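Local coordinates for F5/8 type C domain protein (Bacteroides ovatus, PDB 4ZRX) that is a putative alpha-L-fucosidase, probably removing fucose from glycans, and carries a C-terminal F5/8 type C domain of a kind that often binds sugars, at residues 478-483 with 575-580; 495-500 with 555-560; 519-524 with 562-567. All coordinates share one frame; numbering follows the deposited sequence.

Interaction 1: 478-483 with 575-580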
ATOM      1  N   SER A 478     -24.825   2.499  15.028  1.00 41.96           N
ATOM      2  CA  SER A 478     -25.646   3.068  13.954  1.00 44.34           C
ATOM      3  C   SER A 478     -27.126   3.290  14.337  1.00 44.74           C
ATOM      4  O   SER A 478     -27.789   4.139  13.761  1.00 46.27           O
ATOM      5  CB  SER A 478     -25.594   2.178  12.717  1.00 45.98           C
ATOM      6  OG  SER A 478     -26.318   0.972  12.938  1.00 46.92           O
ATOM      7  N   GLY A 479     -27.644   2.490  15.257  1.00 44.03           N
ATOM      8  CA  GLY A 479     -28.979   2.692  15.800  1.00 44.44           C
ATOM      9  C   GLY A 479     -29.042   3.657  16.984  1.00 43.81           C
ATOM     10  O   GLY A 479     -30.141   3.986  17.423  1.00 43.75           O
ATOM     11  N   TRP A 480     -27.896   4.088  17.536  1.00 42.18           N
ATOM     12  CA  TRP A 480     -27.896   4.968  18.735  1.00 41.16           C
ATOM     13  C   TRP A 480     -28.004   6.408  18.338  1.00 43.49           C
ATOM     14  O   TRP A 480     -27.666   6.759  17.226  1.00 45.78           O
ATOM     15  CB  TRP A 480     -26.624   4.854  19.603  1.00 38.60           C
ATOM     16  CG  TRP A 480     -26.235   3.486  20.066  1.00 36.26           C
ATOM     17  CD1 TRP A 480     -26.813   2.286  19.727  1.00 37.09           C
ATOM     18  CD2 TRP A 480     -25.097   3.169  20.854  1.00 33.64           C
ATOM     19  NE1 TRP A 480     -26.112   1.241  20.312  1.00 36.74           N
ATOM     20  CE2 TRP A 480     -25.039   1.764  20.984  1.00 34.08           C
ATOM     21  CE3 TRP A 480     -24.113   3.935  21.462  1.00 33.18           C
ATOM     22  CZ2 TRP A 480     -24.038   1.118  21.716  1.00 33.33           C
ATOM     23  CZ3 TRP A 480     -23.113   3.285  22.205  1.00 32.22           C
ATOM     24  CH2 TRP A 480     -23.096   1.903  22.321  1.00 31.99           C
ATOM     25  N   LYS A 481     -28.455   7.244  19.269  1.00 43.70           N
ATOM     26  CA  LYS A 481     -28.397   8.695  19.129  1.00 45.72           C
ATOM     27  C   LYS A 481     -27.918   9.321  20.426  1.00 42.54           C
ATOM     28  O   LYS A 481     -28.427   8.995  21.489  1.00 43.22           O
ATOM     29  CB  LYS A 481     -29.785   9.259  18.752  1.00 48.55           C
ATOM     30  CG  LYS A 481     -30.141   8.977  17.307  1.00 52.44           C
ATOM     31  CD  LYS A 481     -31.621   9.109  16.995  1.00 55.86           C
ATOM     32  CE  LYS A 481     -31.882   8.587  15.560  1.00 58.09           C
ATOM     33  NZ  LYS A 481     -33.229   9.017  15.033  1.00 60.96           N
ATOM     34  N   GLN A 482     -26.969  10.240  20.341  1.00 42.58           N
ATOM     35  CA  GLN A 482     -26.495  10.962  21.517  1.00 42.41           C
ATOM     36  C   GLN A 482     -27.502  12.007  21.923  1.00 43.42           C
ATOM     37  O   GLN A 482     -27.820  12.876  21.140  1.00 44.34           O
ATOM     38  CB  GLN A 482     -25.166  11.654  21.247  1.00 43.13           C
ATOM     39  CG  GLN A 482     -24.648  12.476  22.438  1.00 43.69           C
ATOM     40  CD  GLN A 482     -23.197  12.806  22.318  1.00 44.39           C
ATOM     41  OE1 GLN A 482     -22.788  13.958  22.469  1.00 47.54           O
ATOM     42  NE2 GLN A 482     -22.393  11.791  22.041  1.00 44.42           N
ATOM     43  N   VAL A 483     -28.016  11.907  23.138  1.00 43.12           N
ATOM     44  CA  VAL A 483     -28.913  12.925  23.712  1.00 44.93           C
ATOM     45  C   VAL A 483     -28.178  14.099  24.366  1.00 44.51           C
ATOM     46  O   VAL A 483     -28.649  15.218  24.331  1.00 45.70           O
ATOM     47  CB  VAL A 483     -29.841  12.282  24.759  1.00 45.94           C
ATOM     48  CG1 VAL A 483     -30.708  13.343  25.460  1.00 47.99           C
ATOM     49  CG2 VAL A 483     -30.714  11.218  24.082  1.00 46.93           C
ATOM     50  N   VAL A 575     -16.332  11.646  27.880  1.00 36.68           N
ATOM     51  CA  VAL A 575     -16.552  10.334  27.295  1.00 36.34           C
ATOM     52  C   VAL A 575     -17.302  10.512  25.975  1.00 37.04           C
ATOM     53  O   VAL A 575     -18.234  11.295  25.909  1.00 39.22           O
ATOM     54  CB  VAL A 575     -17.345   9.452  28.320  1.00 33.89           C
ATOM     55  CG1 VAL A 575     -17.522   8.023  27.809  1.00 33.31           C
ATOM     56  CG2 VAL A 575     -16.570   9.390  29.621  1.00 33.40           C
ATOM     57  N   ASN A 576     -16.880   9.798  24.945  1.00 36.78           N
ATOM     58  CA  ASN A 576     -17.519   9.796  23.625  1.00 39.59           C
ATOM     59  C   ASN A 576     -18.418   8.572  23.540  1.00 37.45           C
ATOM     60  O   ASN A 576     -18.125   7.528  24.123  1.00 32.74           O
ATOM     61  CB  ASN A 576     -16.440   9.702  22.509  1.00 42.17           C
ATOM     62  CG  ASN A 576     -16.984  10.011  21.064  1.00 48.88           C
ATOM     63  OD1 ASN A 576     -17.513   9.134  20.333  1.00 49.46           O
ATOM     64  ND2 ASN A 576     -16.777  11.258  20.628  1.00 51.89           N
HETATM   65  N   MSE A 577     -19.484   8.676  22.774  1.00 37.72           N
HETATM   66  CA  MSE A 577     -20.329   7.530  22.527  1.00 37.59           C
HETATM   67  C   MSE A 577     -19.581   6.263  21.982  1.00 36.70           C
HETATM   68  O   MSE A 577     -19.974   5.113  22.265  1.00 35.95           O
HETATM   69  CB  MSE A 577     -21.410   7.953  21.543  1.00 40.15           C
HETATM   70  CG  MSE A 577     -22.553   7.027  21.521  1.00 41.22           C
HETATM   71 SE   MSE A 577     -24.068   7.869  20.597  0.75 45.40          SE
HETATM   72  CE  MSE A 577     -23.558   7.469  18.766  1.00 45.87           C
ATOM     73  N   ASN A 578     -18.549   6.483  21.159  1.00 36.14           N
ATOM     74  CA  ASN A 578     -17.731   5.386  20.616  1.00 37.54           C
ATOM     75  C   ASN A 578     -16.872   4.675  21.671  1.00 35.00           C
ATOM     76  O   ASN A 578     -16.332   3.604  21.369  1.00 35.23           O
ATOM     77  CB  ASN A 578     -16.827   5.871  19.445  1.00 40.63           C
ATOM     78  CG  ASN A 578     -17.567   5.937  18.089  1.00 45.87           C
ATOM     79  OD1 ASN A 578     -18.585   5.274  17.863  1.00 49.36           O
ATOM     80  ND2 ASN A 578     -17.029   6.736  17.167  1.00 50.59           N
ATOM     81  N   GLU A 579     -16.758   5.254  22.886  1.00 31.39           N
ATOM     82  CA  GLU A 579     -16.050   4.621  24.007  1.00 29.91           C
ATOM     83  C   GLU A 579     -16.983   3.797  24.910  1.00 29.31           C
ATOM     84  O   GLU A 579     -16.528   3.320  25.948  1.00 28.46           O
ATOM     85  CB  GLU A 579     -15.391   5.700  24.869  1.00 29.50           C
ATOM     86  CG  GLU A 579     -14.365   6.539  24.030  1.00 31.45           C
ATOM     87  CD  GLU A 579     -13.699   7.616  24.857  1.00 32.15           C
ATOM     88  OE1 GLU A 579     -14.398   8.460  25.432  1.00 32.99           O
ATOM     89  OE2 GLU A 579     -12.446   7.631  24.920  1.00 32.50           O
ATOM     90  N   ILE A 580     -18.274   3.747  24.585  1.00 28.74           N
ATOM     91  CA  ILE A 580     -19.212   2.992  25.356  1.00 29.21           C
ATOM     92  C   ILE A 580     -19.658   1.802  24.536  1.00 29.23           C
ATOM     93  O   ILE A 580     -19.883   1.937  23.326  1.00 30.21           O
ATOM     94  CB  ILE A 580     -20.423   3.883  25.708  1.00 30.77           C
ATOM     95  CG1 ILE A 580     -19.982   5.052  26.599  1.00 30.89           C
ATOM     96  CG2 ILE A 580     -21.513   3.054  26.332  1.00 31.12           C
ATOM     97  CD1 ILE A 580     -19.413   4.642  27.932  1.00 31.43           C
TER
HETATM   98  O   HOH W   1     -19.836  11.343  21.750  1.00 37.65           O

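Interaction 2: 495-500 with 555-560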
ATOM      1  N   THR A 495     -35.829  -0.554  23.101  1.00 49.45           N
ATOM      2  CA  THR A 495     -35.758  -1.204  24.404  1.00 49.02           C
ATOM      3  C   THR A 495     -34.950  -2.490  24.333  1.00 48.42           C
ATOM      4  O   THR A 495     -35.267  -3.381  23.538  1.00 50.41           O
ATOM      5  CB  THR A 495     -37.181  -1.590  24.900  1.00 51.92           C
ATOM      6  OG1 THR A 495     -37.940  -0.403  25.073  1.00 52.45           O
ATOM      7  CG2 THR A 495     -37.110  -2.375  26.214  1.00 52.04           C
ATOM      8  N   VAL A 496     -33.919  -2.593  25.164  1.00 46.24           N
ATOM      9  CA  VAL A 496     -33.161  -3.834  25.281  1.00 45.43           C
ATOM     10  C   VAL A 496     -32.968  -4.240  26.728  1.00 44.73           C
ATOM     11  O   VAL A 496     -33.192  -3.445  27.641  1.00 43.13           O
ATOM     12  CB  VAL A 496     -31.767  -3.704  24.612  1.00 44.08           C
ATOM     13  CG1 VAL A 496     -31.958  -3.559  23.104  1.00 44.57           C
ATOM     14  CG2 VAL A 496     -30.933  -2.527  25.223  1.00 41.92           C
ATOM     15  N   THR A 497     -32.519  -5.477  26.910  1.00 44.69           N
ATOM     16  CA  THR A 497     -32.063  -5.936  28.199  1.00 44.39           C
ATOM     17  C   THR A 497     -30.558  -6.098  28.147  1.00 42.72           C
ATOM     18  O   THR A 497     -30.032  -6.827  27.298  1.00 42.95           O
ATOM     19  CB  THR A 497     -32.750  -7.215  28.563  1.00 47.76           C
ATOM     20  OG1 THR A 497     -34.164  -6.982  28.505  1.00 48.74           O
ATOM     21  CG2 THR A 497     -32.369  -7.662  29.972  1.00 48.59           C
ATOM     22  N   LEU A 498     -29.881  -5.429  29.077  1.00 40.79           N
ATOM     23  CA  LEU A 498     -28.416  -5.398  29.142  1.00 39.86           C
ATOM     24  C   LEU A 498     -27.820  -6.351  30.197  1.00 39.90           C
ATOM     25  O   LEU A 498     -28.343  -6.446  31.300  1.00 40.74           O
ATOM     26  CB  LEU A 498     -27.952  -3.986  29.455  1.00 38.87           C
ATOM     27  CG  LEU A 498     -28.418  -2.853  28.538  1.00 39.25           C
ATOM     28  CD1 LEU A 498     -27.723  -1.588  28.976  1.00 38.94           C
ATOM     29  CD2 LEU A 498     -28.191  -3.138  27.062  1.00 40.13           C
ATOM     30  N   SER A 499     -26.737  -7.059  29.860  1.00 37.92           N
ATOM     31  CA  SER A 499     -25.925  -7.782  30.863  1.00 37.60           C
ATOM     32  C   SER A 499     -24.690  -6.985  31.343  1.00 36.00           C
ATOM     33  O   SER A 499     -24.042  -7.342  32.318  1.00 34.43           O
ATOM     34  CB  SER A 499     -25.496  -9.158  30.320  1.00 40.64           C
ATOM     35  OG  SER A 499     -24.818  -9.033  29.076  1.00 40.69           O
ATOM     36  N   SER A 500     -24.325  -5.929  30.630  1.00 33.90           N
ATOM     37  CA  SER A 500     -23.116  -5.165  30.972  1.00 33.35           C
ATOM     38  C   SER A 500     -23.061  -3.918  30.117  1.00 32.86           C
ATOM     39  O   SER A 500     -23.778  -3.833  29.088  1.00 32.19           O
ATOM     40  CB  SER A 500     -21.837  -5.991  30.722  1.00 33.53           C
ATOM     41  OG  SER A 500     -21.609  -6.199  29.314  1.00 34.35           O
ATOM     42  N   LYS A 555     -30.131  -8.464  35.202  1.00 45.14           N
ATOM     43  CA  LYS A 555     -30.496  -8.043  33.857  1.00 46.30           C
ATOM     44  C   LYS A 555     -31.124  -6.651  33.961  1.00 45.04           C
ATOM     45  O   LYS A 555     -31.940  -6.403  34.833  1.00 44.18           O
ATOM     46  CB  LYS A 555     -31.441  -9.063  33.246  1.00 51.32           C
ATOM     47  CG  LYS A 555     -30.807 -10.489  33.162  1.00 54.92           C
ATOM     48  CD  LYS A 555     -31.697 -11.498  32.441  1.00 58.87           C
ATOM     49  CE  LYS A 555     -33.066 -11.574  33.067  1.00 61.73           C
ATOM     50  NZ  LYS A 555     -33.789 -12.760  32.551  1.00 66.34           N
ATOM     51  N   VAL A 556     -30.702  -5.723  33.108  1.00 44.09           N
ATOM     52  CA  VAL A 556     -31.079  -4.321  33.244  1.00 44.01           C
ATOM     53  C   VAL A 556     -31.841  -3.884  31.985  1.00 45.41           C
ATOM     54  O   VAL A 556     -31.269  -3.854  30.890  1.00 41.46           O
ATOM     55  CB  VAL A 556     -29.808  -3.479  33.426  1.00 43.93           C
ATOM     56  CG1 VAL A 556     -30.076  -1.967  33.325  1.00 45.58           C
ATOM     57  CG2 VAL A 556     -29.133  -3.810  34.727  1.00 43.64           C
ATOM     58  N   GLN A 557     -33.115  -3.537  32.130  1.00 45.09           N
ATOM     59  CA  GLN A 557     -33.887  -3.071  30.989  1.00 47.17           C
ATOM     60  C   GLN A 557     -33.560  -1.589  30.741  1.00 44.60           C
ATOM     61  O   GLN A 557     -33.423  -0.794  31.690  1.00 42.65           O
ATOM     62  CB  GLN A 557     -35.373  -3.305  31.195  1.00 51.30           C
ATOM     63  CG  GLN A 557     -36.133  -3.475  29.868  1.00 55.40           C
ATOM     64  CD  GLN A 557     -37.578  -3.937  30.083  1.00 60.08           C
ATOM     65  OE1 GLN A 557     -37.861  -4.677  31.018  1.00 65.01           O
ATOM     66  NE2 GLN A 557     -38.485  -3.508  29.216  1.00 61.94           N
ATOM     67  N   ALA A 558     -33.384  -1.227  29.468  1.00 42.17           N
ATOM     68  CA  ALA A 558     -33.013   0.136  29.141  1.00 42.35           C
ATOM     69  C   ALA A 558     -33.347   0.537  27.697  1.00 43.23           C
ATOM     70  O   ALA A 558     -33.343  -0.290  26.776  1.00 43.48           O
ATOM     71  CB  ALA A 558     -31.529   0.375  29.428  1.00 41.71           C
ATOM     72  N   ARG A 559     -33.689   1.810  27.553  1.00 43.46           N
ATOM     73  CA  ARG A 559     -33.820   2.482  26.261  1.00 45.72           C
ATOM     74  C   ARG A 559     -32.735   3.536  26.156  1.00 42.97           C
ATOM     75  O   ARG A 559     -32.129   3.691  25.085  1.00 43.56           O
ATOM     76  CB  ARG A 559     -35.206   3.118  26.123  1.00 49.62           C
ATOM     77  CG  ARG A 559     -35.416   4.088  24.933  1.00 52.53           C
ATOM     78  CD  ARG A 559     -35.251   3.390  23.625  1.00 55.46           C
ATOM     79  NE  ARG A 559     -35.191   4.334  22.509  1.00 57.06           N
ATOM     80  CZ  ARG A 559     -36.119   4.477  21.567  1.00 60.22           C
ATOM     81  NH1 ARG A 559     -37.230   3.734  21.546  1.00 61.60           N
ATOM     82  NH2 ARG A 559     -35.914   5.366  20.602  1.00 62.34           N
ATOM     83  N   PHE A 560     -32.528   4.279  27.248  1.00 39.46           N
ATOM     84  CA  PHE A 560     -31.513   5.321  27.341  1.00 37.92           C
ATOM     85  C   PHE A 560     -30.499   4.895  28.386  1.00 35.31           C
ATOM     86  O   PHE A 560     -30.851   4.220  29.338  1.00 35.33           O
ATOM     87  CB  PHE A 560     -32.111   6.679  27.761  1.00 38.58           C
ATOM     88  CG  PHE A 560     -33.152   7.235  26.793  1.00 40.68           C
ATOM     89  CD1 PHE A 560     -34.477   6.784  26.838  1.00 41.35           C
ATOM     90  CD2 PHE A 560     -32.825   8.256  25.895  1.00 41.38           C
ATOM     91  CE1 PHE A 560     -35.462   7.305  25.951  1.00 42.74           C
ATOM     92  CE2 PHE A 560     -33.808   8.796  25.018  1.00 42.63           C
ATOM     93  CZ  PHE A 560     -35.124   8.312  25.051  1.00 43.69           C
TER

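Interaction 3: 519-524 with 562-567. With EDO (1,2-ethanediol), chain E.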
ATOM      1  N   GLN A 519     -20.938   6.712  37.802  1.00 31.93           N
ATOM      2  CA  GLN A 519     -22.255   6.163  38.108  1.00 33.46           C
ATOM      3  C   GLN A 519     -22.946   5.967  36.773  1.00 32.64           C
ATOM      4  O   GLN A 519     -22.884   6.851  35.869  1.00 32.04           O
ATOM      5  CB  GLN A 519     -23.041   7.138  38.970  1.00 36.51           C
ATOM      6  CG  GLN A 519     -22.491   7.273  40.376  1.00 40.82           C
ATOM      7  CD  GLN A 519     -23.278   8.242  41.245  1.00 45.52           C
ATOM      8  OE1 GLN A 519     -24.241   7.863  41.929  1.00 50.93           O
ATOM      9  NE2 GLN A 519     -22.852   9.492  41.256  1.00 48.75           N
ATOM     10  N   PHE A 520     -23.518   4.796  36.600  1.00 30.25           N
ATOM     11  CA  PHE A 520     -24.168   4.444  35.363  1.00 29.72           C
ATOM     12  C   PHE A 520     -25.661   4.383  35.648  1.00 30.76           C
ATOM     13  O   PHE A 520     -26.078   3.882  36.718  1.00 31.70           O
ATOM     14  CB  PHE A 520     -23.674   3.106  34.900  1.00 29.48           C
ATOM     15  CG  PHE A 520     -24.187   2.714  33.562  1.00 29.62           C
ATOM     16  CD1 PHE A 520     -23.606   3.242  32.394  1.00 29.03           C
ATOM     17  CD2 PHE A 520     -25.210   1.798  33.442  1.00 28.95           C
ATOM     18  CE1 PHE A 520     -24.084   2.870  31.150  1.00 29.87           C
ATOM     19  CE2 PHE A 520     -25.709   1.419  32.203  1.00 30.10           C
ATOM     20  CZ  PHE A 520     -25.108   1.920  31.032  1.00 29.80           C
ATOM     21  N   PHE A 521     -26.450   4.942  34.733  1.00 30.68           N
ATOM     22  CA  PHE A 521     -27.894   5.074  34.912  1.00 31.90           C
ATOM     23  C   PHE A 521     -28.629   4.565  33.689  1.00 32.61           C
ATOM     24  O   PHE A 521     -28.117   4.646  32.554  1.00 31.51           O
ATOM     25  CB  PHE A 521     -28.300   6.532  35.125  1.00 32.02           C
ATOM     26  CG  PHE A 521     -27.658   7.221  36.286  1.00 32.21           C
ATOM     27  CD1 PHE A 521     -26.416   7.821  36.166  1.00 33.04           C
ATOM     28  CD2 PHE A 521     -28.328   7.340  37.506  1.00 34.25           C
ATOM     29  CE1 PHE A 521     -25.831   8.500  37.231  1.00 34.26           C
ATOM     30  CE2 PHE A 521     -27.751   8.022  38.590  1.00 34.89           C
ATOM     31  CZ  PHE A 521     -26.511   8.615  38.449  1.00 35.08           C
ATOM     32  N   VAL A 522     -29.868   4.107  33.901  1.00 31.64           N
ATOM     33  CA  VAL A 522     -30.706   3.678  32.793  1.00 32.54           C
ATOM     34  C   VAL A 522     -32.095   4.341  32.880  1.00 33.75           C
ATOM     35  O   VAL A 522     -32.507   4.731  33.950  1.00 32.39           O
ATOM     36  CB  VAL A 522     -30.827   2.150  32.719  1.00 32.82           C
ATOM     37  CG1 VAL A 522     -29.489   1.550  32.380  1.00 32.34           C
ATOM     38  CG2 VAL A 522     -31.364   1.532  34.044  1.00 33.30           C
ATOM     39  N   SER A 523     -32.757   4.474  31.736  1.00 34.96           N
ATOM     40  CA  SER A 523     -34.114   5.028  31.683  1.00 37.69           C
ATOM     41  C   SER A 523     -34.857   4.455  30.498  1.00 39.30           C
ATOM     42  O   SER A 523     -34.260   4.114  29.448  1.00 37.29           O
ATOM     43  CB  SER A 523     -34.030   6.529  31.527  1.00 38.24           C
ATOM     44  OG  SER A 523     -35.317   7.105  31.500  1.00 39.58           O
HETATM   45  N   MSE A 524     -36.165   4.350  30.650  1.00 41.09           N
HETATM   46  CA  MSE A 524     -37.045   3.980  29.530  1.00 43.84           C
HETATM   47  C   MSE A 524     -37.490   5.170  28.671  1.00 44.97           C
HETATM   48  O   MSE A 524     -37.772   5.014  27.460  1.00 44.52           O
HETATM   49  CB  MSE A 524     -38.251   3.196  30.053  1.00 46.72           C
HETATM   50  CG  MSE A 524     -37.858   1.904  30.791  1.00 48.02           C
HETATM   51 SE   MSE A 524     -36.959   0.591  29.616  0.75 52.23          SE
HETATM   52  CE  MSE A 524     -38.443   0.248  28.393  1.00 55.19           C
ATOM     53  N   LYS A 562     -26.903   6.498  30.601  1.00 30.25           N
ATOM     54  CA  LYS A 562     -26.195   7.712  30.995  1.00 30.65           C
ATOM     55  C   LYS A 562     -25.004   7.345  31.857  1.00 31.24           C
ATOM     56  O   LYS A 562     -25.136   6.558  32.799  1.00 32.15           O
ATOM     57  CB  LYS A 562     -27.132   8.677  31.769  1.00 31.44           C
ATOM     58  CG  LYS A 562     -26.438   9.902  32.366  1.00 31.94           C
ATOM     59  CD  LYS A 562     -27.414  10.929  32.949  1.00 33.96           C
ATOM     60  CE  LYS A 562     -28.092  10.387  34.175  1.00 34.04           C
ATOM     61  NZ  LYS A 562     -28.923  11.393  34.877  1.00 35.72           N
ATOM     62  N   LEU A 563     -23.845   7.923  31.562  1.00 31.99           N
ATOM     63  CA  LEU A 563     -22.651   7.740  32.392  1.00 32.47           C
ATOM     64  C   LEU A 563     -22.235   9.079  32.959  1.00 33.62           C
ATOM     65  O   LEU A 563     -21.919   9.985  32.178  1.00 35.88           O
ATOM     66  CB  LEU A 563     -21.485   7.120  31.584  1.00 32.05           C
ATOM     67  CG  LEU A 563     -20.229   6.753  32.394  1.00 33.00           C
ATOM     68  CD1 LEU A 563     -20.440   5.490  33.253  1.00 32.39           C
ATOM     69  CD2 LEU A 563     -18.984   6.569  31.513  1.00 33.71           C
ATOM     70  N   GLU A 564     -22.263   9.210  34.290  1.00 33.44           N
ATOM     71  CA  GLU A 564     -21.699  10.347  35.015  1.00 35.48           C
ATOM     72  C   GLU A 564     -20.326   9.922  35.501  1.00 35.11           C
ATOM     73  O   GLU A 564     -20.192   8.889  36.126  1.00 34.42           O
ATOM     74  CB  GLU A 564     -22.589  10.778  36.199  1.00 38.24           C
ATOM     75  CG  GLU A 564     -23.947  11.344  35.718  1.00 41.99           C
ATOM     76  CD  GLU A 564     -24.918  11.824  36.832  1.00 46.88           C
ATOM     77  OE1 GLU A 564     -24.509  11.836  38.019  1.00 52.25           O
ATOM     78  OE2 GLU A 564     -26.087  12.192  36.495  1.00 47.78           O
ATOM     79  N   ALA A 565     -19.287  10.692  35.199  1.00 34.77           N
ATOM     80  CA  ALA A 565     -17.950  10.288  35.603  1.00 34.36           C
ATOM     81  C   ALA A 565     -17.003  11.443  35.889  1.00 35.94           C
ATOM     82  O   ALA A 565     -17.115  12.540  35.285  1.00 35.87           O
ATOM     83  CB  ALA A 565     -17.352   9.338  34.548  1.00 33.96           C
ATOM     84  N   THR A 566     -16.076  11.172  36.809  1.00 35.88           N
ATOM     85  CA  THR A 566     -14.939  12.043  37.080  1.00 37.46           C
ATOM     86  C   THR A 566     -13.618  11.314  36.779  1.00 38.03           C
ATOM     87  O   THR A 566     -13.538  10.075  36.726  1.00 35.50           O
ATOM     88  CB  THR A 566     -14.951  12.552  38.542  1.00 38.95           C
ATOM     89  OG1 THR A 566     -15.134  11.443  39.421  1.00 38.78           O
ATOM     90  CG2 THR A 566     -16.093  13.563  38.771  1.00 39.42           C
ATOM     91  N   THR A 567     -12.586  12.115  36.584  1.00 39.99           N
ATOM     92  CA  THR A 567     -11.327  11.648  36.083  1.00 41.91           C
ATOM     93  C   THR A 567     -10.425  11.267  37.249  1.00 44.78           C
ATOM     94  O   THR A 567     -10.781  11.506  38.422  1.00 45.32           O
ATOM     95  CB  THR A 567     -10.648  12.781  35.306  1.00 43.00           C
ATOM     96  OG1 THR A 567     -10.375  13.846  36.223  1.00 43.03           O
ATOM     97  CG2 THR A 567     -11.546  13.284  34.189  1.00 42.51           C
TER
HETATM   98  C1  EDO E 704     -18.942  11.884  31.549  1.00 39.08           C
HETATM   99  O1  EDO E 704     -20.136  11.538  30.840  1.00 37.96           O
HETATM  100  C2  EDO E 704     -19.133  13.135  32.403  1.00 39.09           C
HETATM  101  O2  EDO E 704     -20.139  12.879  33.385  1.00 40.58           O

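Interaction 1: 478-483 with 575-580
Met577, a selenomethionine, reaches across to Trp480 and Gln482 from a short 3-10 turn at 577-579. Just ahead of it, Asn576 shapes that turn: its OD1 takes the backbone N-H of Asn578 on a lone pair in the carbonyl plane, an Asx turn, while its own N-H goes to Glu579 OE1. Met577 then carries most of the contact. Its CG stands anti to the backbone N (chi1 -163°) and lies at the edge of the indole, in the ring plane, 3.5 Å from Trp480 CE3. Further out, SE also sits beside the ring edge, a Met-aromatic contact made from the rim, and comes within 3.8 Å of the backbone N of Gln482. The chain bends at its last torsion, and CE ends near Trp480 CB. On the backbone of the turn, a water accepts from Met577 N and, at 2.6 Å, from Gln482 NE2. Glu579 turns away, its OE2 held by Lys511 in a salt bridge. Ile580 closes the segment: its carbonyl O meets the indole edge, 3.4 Å from Trp480 CH2, and also accepts from Arg477 NH2. With no direct hydrogen bond between the two segments, the turn is joined to Trp480 and Gln482 by apolar contacts at the indole edge and by selenium lying against both residues, and the water supplies the polar link.

Interaction 2: 495-500 with 555-560
Val496 and Ala558 face each other as a hydrogen-bonded pair of an antiparallel beta sheet, in the F5/8 type C domain, a beta sandwich of the galactose-binding-like fold. Val496 N gives to Ala558 O at 2.9 Å, and Ala558 N returns a bond to Val496 O; both donors lie nearly along the C=O axis. Two residues on, Leu498 and Val556 repeat the exchange. Here Leu498 N reaches Val556 O at 2.8 Å, with the donor tilted 31° from the carbonyl plane. Thr497 and Gln557 form the non-hydrogen-bonded pair between them, and Thr497 CA adds a CA-H...O contact to Val556 O.

The face bearing Val496, Leu498, Val556 and Ala558 is apolar. Leu498 CB packs on Val556 CB at 4.4 Å, and its CD1 reaches the methyl of Ala558. Val582 and Val584, from strand 580-584 of the same sheet, lie against Leu498. Val522 of strand 517-523, in the other sheet, touches Val556 and Ala558, so this face turns into the interior of the sandwich.

On the other face, Thr497 CG2 rests against Lys555 CB at 3.7 Å. At the end of the strand, Arg559 NE forms a salt bridge with Asp491, and with Phe560 the arginine forms a classic beta bulge opposite Ser523, where the chain turns a corner into the next sheet. Gln557 CG is anti to its backbone N (chi1 -153°) and the chain runs on extended, bringing NE2 within 3.5 Å of Thr495 CG2.

Interaction 3: 519-524 with 562-567
Phe521 lays its ring against Lys562 and Glu564 on one face of an antiparallel sheet of the beta sandwich, where strands 517-523 and 560-566 pair. Its CB packs beside Lys562 CE. Next along the ring, CD1 lies 3.7 Å from Lys562 CE, with Lys562 O near the ring plane at the edge. CE1 comes 3.5 Å from Glu564 CD, and CZ at the tip approaches Glu564 OE1, the ring and carboxylate planes turned 46° apart. The bend of Lys562 at chi3 (68°) brings CE against the ring, and NZ beyond it sits over the face, 4.7 Å from the Phe521 centroid, a cation-pi contact; Trp529 is a second cation-pi partner, and a weak salt bridge joins NZ to Glu564 OE2. An alanine in place of Phe521 would probably leave NZ with Trp529 but without the ring face beneath it, and open a gap beside Lys562 CE and Glu564 CD.

On the opposite face, Leu563 CD1 meets the edge of the Phe520 ring, 4.0 Å from Phe520 CD1. Phe521 N bonds to Lys562 O at 2.8 Å. An ethanediol, probably from the crystallisation liquor, bridges Leu563 O and Ala565 N. The lysine charge is thus probably balanced by aromatic and carboxylate partners together.

In the fold
All three contacts lie in the F5/8 type C domain, and the segments of interactions 2 and 3 are nested along the chain inside the loop closed by interaction 1. Interactions 2 and 3 are strand pairings in different sheets, coupled where Ser523 O lies close to the backbone N of both Arg559 and Phe560. Interaction 1 instead ties a turn to a strand of the sheet that holds interaction 3, relying on apolar and selenium contacts and one water where the other two rely on backbone pairing. Each mixes buried and exposed residues: Ile580 and Leu563 pack together in the core between interactions 1 and 3, whereas the charged pair of 562-567 and the water-linked glutamine of 478-483 lie nearer the surface.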